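Local coordinates for minor structural protein 5 (Lactococcus phage Tuc2009, PDB 5E7T), which is a minor structural protein of the phage particle, probably part of its host-adhesion device, with a domain of the galactose-binding-like clan that may recognise host saccharides, at residues Arg111-Glu116 against Gln158-Val163. Sequence-based numbering, arbitrary orientation.
Sequences RQRYTE and QAILNV. With SO4 (sulfate ion), chain G.
R111-R113 pair with Q158-I160 as antiparallel neighbours at the centre of a four-stranded sheet in the BppA domain, a member of the galactose-binding-like clan; strands 63-68 and 121-126 form the two margins of this sheet. Two hydrogen-bonded pairs flank the non-hydrogen-bonded pair Q112-A159. At one, R111 N gives a nearly straight bond to I160 O (2.8 Å) and I160 N returns one to R111 O; at the other, R113 N reaches Q158 O at 2.9 Å and Q158 N bonds to R113 O.

The side chains divide between the two faces. Q112 and A159 share one, where Q112 CG rests 3.9 Å from A159 CB and F73 packs against both residues. R111, R113, Q158 and I160 occupy the other. Here R111 turns its head away from the partner strand, and its NE bonds to T124 OG1 while the guanidinium makes a cation-pi contact with W109. R113 and Q158 instead run side by side in the same direction, their guanidinium and amide planes only 4° apart, with the amide at the guanidinium's edge. In both, CG sits between the backbone N and the carbonyl carbon (chi1 71° and 79°), and an extended chain follows. Past the strand end, T115 CG2 lies 3.7 Å from Q158 CG, crossing that side chain at a slant. R113 also holds a sulfate, probably from the crystallisation liquor: NH2 donates to sulfate O2 at 2.8 Å, and NH1 adds a weak bond of 3.2 Å to the same O2.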
loop_
_atom_site.group_PDB
_atom_site.type_symbol
_atom_site.label_atom_id
_atom_site.label_comp_id
_atom_site.label_asym_id
_atom_site.label_seq_id
_atom_site.Cartn_x
_atom_site.Cartn_y
_atom_site.Cartn_z
ATOM N N ARG B 111 -21.763 53.614 8.690
ATOM C CA ARG B 111 -22.865 52.928 9.334
ATOM C C ARG B 111 -23.081 51.472 8.944
ATOM O O ARG B 111 -22.997 51.111 7.760
ATOM C CB ARG B 111 -24.142 53.762 9.056
ATOM C CG ARG B 111 -25.493 53.041 9.015
ATOM C CD ARG B 111 -26.664 53.995 8.857
ATOM N NE ARG B 111 -26.539 55.176 9.708
ATOM C CZ ARG B 111 -27.362 56.224 9.706
ATOM N NH1 ARG B 111 -28.428 56.244 8.908
ATOM N NH2 ARG B 111 -27.120 57.264 10.496
ATOM N N GLN B 112 -23.407 50.658 9.975
ATOM C CA GLN B 112 -23.863 49.271 9.873
ATOM C C GLN B 112 -25.371 49.449 9.968
ATOM O O GLN B 112 -25.842 50.153 10.876
ATOM C CB GLN B 112 -23.391 48.418 11.054
ATOM C CG GLN B 112 -22.149 47.609 10.794
ATOM C CD GLN B 112 -21.796 46.754 11.989
ATOM O OE1 GLN B 112 -21.705 47.241 13.124
ATOM N NE2 GLN B 112 -21.498 45.475 11.752
ATOM N N ARG B 113 -26.129 48.877 9.017
ATOM C CA ARG B 113 -27.586 49.033 8.979
ATOM C C ARG B 113 -28.286 47.905 8.254
ATOM O O ARG B 113 -27.649 47.183 7.492
ATOM C CB ARG B 113 -27.954 50.365 8.304
ATOM C CG ARG B 113 -27.712 50.403 6.798
ATOM C CD ARG B 113 -28.143 51.731 6.279
ATOM N NE ARG B 113 -27.974 51.815 4.838
ATOM C CZ ARG B 113 -28.421 52.819 4.095
ATOM N NH1 ARG B 113 -29.074 53.829 4.657
ATOM N NH2 ARG B 113 -28.226 52.819 2.784
ATOM N N TYR B 114 -29.619 47.793 8.460
ATOM C CA TYR B 114 -30.472 46.823 7.782
ATOM C C TYR B 114 -30.663 47.345 6.343
ATOM O O TYR B 114 -30.462 48.541 6.083
ATOM C CB TYR B 114 -31.819 46.608 8.526
ATOM C CG TYR B 114 -31.710 45.829 9.823
ATOM C CD1 TYR B 114 -31.565 44.444 9.819
ATOM C CD2 TYR B 114 -31.751 46.474 11.053
ATOM C CE1 TYR B 114 -31.411 43.727 11.009
ATOM C CE2 TYR B 114 -31.618 45.765 12.250
ATOM C CZ TYR B 114 -31.437 44.390 12.223
ATOM O OH TYR B 114 -31.289 43.692 13.405
ATOM N N THR B 115 -30.969 46.460 5.399
ATOM C CA THR B 115 -31.108 46.904 4.021
ATOM C C THR B 115 -32.576 46.906 3.603
ATOM O O THR B 115 -33.407 47.415 4.367
ATOM C CB THR B 115 -30.172 46.140 3.092
ATOM O OG1 THR B 115 -30.482 44.737 3.120
ATOM C CG2 THR B 115 -28.711 46.397 3.417
ATOM N N GLU B 116 -32.887 46.364 2.389
ATOM C CA GLU B 116 -34.204 46.367 1.755
ATOM C C GLU B 116 -35.328 46.176 2.712
ATOM O O GLU B 116 -35.328 45.239 3.521
ATOM C CB GLU B 116 -34.311 45.382 0.597
ATOM C CG GLU B 116 -34.059 46.033 -0.745
ATOM C CD GLU B 116 -32.617 46.395 -1.043
ATOM O OE1 GLU B 116 -31.696 45.792 -0.438
ATOM O OE2 GLU B 116 -32.413 47.273 -1.913
ATOM N N GLN B 158 -25.705 45.624 5.884
ATOM C CA GLN B 158 -24.574 46.200 5.151
ATOM C C GLN B 158 -23.813 47.148 6.061
ATOM O O GLN B 158 -24.372 47.604 7.059
ATOM C CB GLN B 158 -25.026 46.929 3.876
ATOM C CG GLN B 158 -25.607 48.326 4.095
ATOM C CD GLN B 158 -25.917 49.042 2.804
ATOM O OE1 GLN B 158 -25.590 48.593 1.700
ATOM N NE2 GLN B 158 -26.540 50.193 2.916
ATOM N N ALA B 159 -22.543 47.445 5.715
ATOM C CA ALA B 159 -21.682 48.391 6.432
ATOM C C ALA B 159 -21.069 49.289 5.386
ATOM O O ALA B 159 -20.347 48.796 4.517
ATOM C CB ALA B 159 -20.598 47.663 7.190
ATOM N N ILE B 160 -21.415 50.595 5.404
ATOM C CA ILE B 160 -20.902 51.519 4.394
ATOM C C ILE B 160 -20.456 52.859 4.947
ATOM O O ILE B 160 -20.938 53.316 5.992
ATOM C CB ILE B 160 -21.918 51.735 3.229
ATOM C CG1 ILE B 160 -23.273 52.273 3.716
ATOM C CG2 ILE B 160 -22.084 50.500 2.383
ATOM C CD1 ILE B 160 -24.129 52.828 2.680
ATOM N N LEU B 161 -19.560 53.508 4.195
ATOM C CA LEU B 161 -19.162 54.890 4.382
ATOM C C LEU B 161 -19.956 55.543 3.252
ATOM O O LEU B 161 -19.700 55.241 2.075
ATOM C CB LEU B 161 -17.656 55.115 4.182
ATOM C CG LEU B 161 -17.222 56.563 3.931
ATOM C CD1 LEU B 161 -17.449 57.431 5.119
ATOM C CD2 LEU B 161 -15.778 56.632 3.549
ATOM N N ASN B 162 -20.945 56.386 3.608
ATOM C CA ASN B 162 -21.827 57.035 2.658
ATOM C C ASN B 162 -21.820 58.546 2.778
ATOM O O ASN B 162 -21.600 59.083 3.864
ATOM C CB ASN B 162 -23.227 56.516 2.909
ATOM C CG ASN B 162 -24.275 56.917 1.911
ATOM O OD1 ASN B 162 -25.054 57.846 2.152
ATOM N ND2 ASN B 162 -24.384 56.154 0.820
ATOM N N VAL B 163 -22.096 59.225 1.653
ATOM C CA VAL B 163 -22.289 60.671 1.505
ATOM C C VAL B 163 -23.195 60.896 0.297
ATOM O O VAL B 163 -23.164 60.100 -0.643
ATOM C CB VAL B 163 -20.995 61.524 1.461
ATOM C CG1 VAL B 163 -20.228 61.319 0.174
ATOM C CG2 VAL B 163 -21.303 63.012 1.665
HETATM S S SO4 G . -29.469 56.102 1.427
HETATM O O1 SO4 G . -29.747 57.031 2.532
HETATM O O2 SO4 G . -30.007 54.782 1.775
HETATM O O3 SO4 G . -30.098 56.554 0.183
HETATM O O4 SO4 G . -28.023 56.034 1.212
#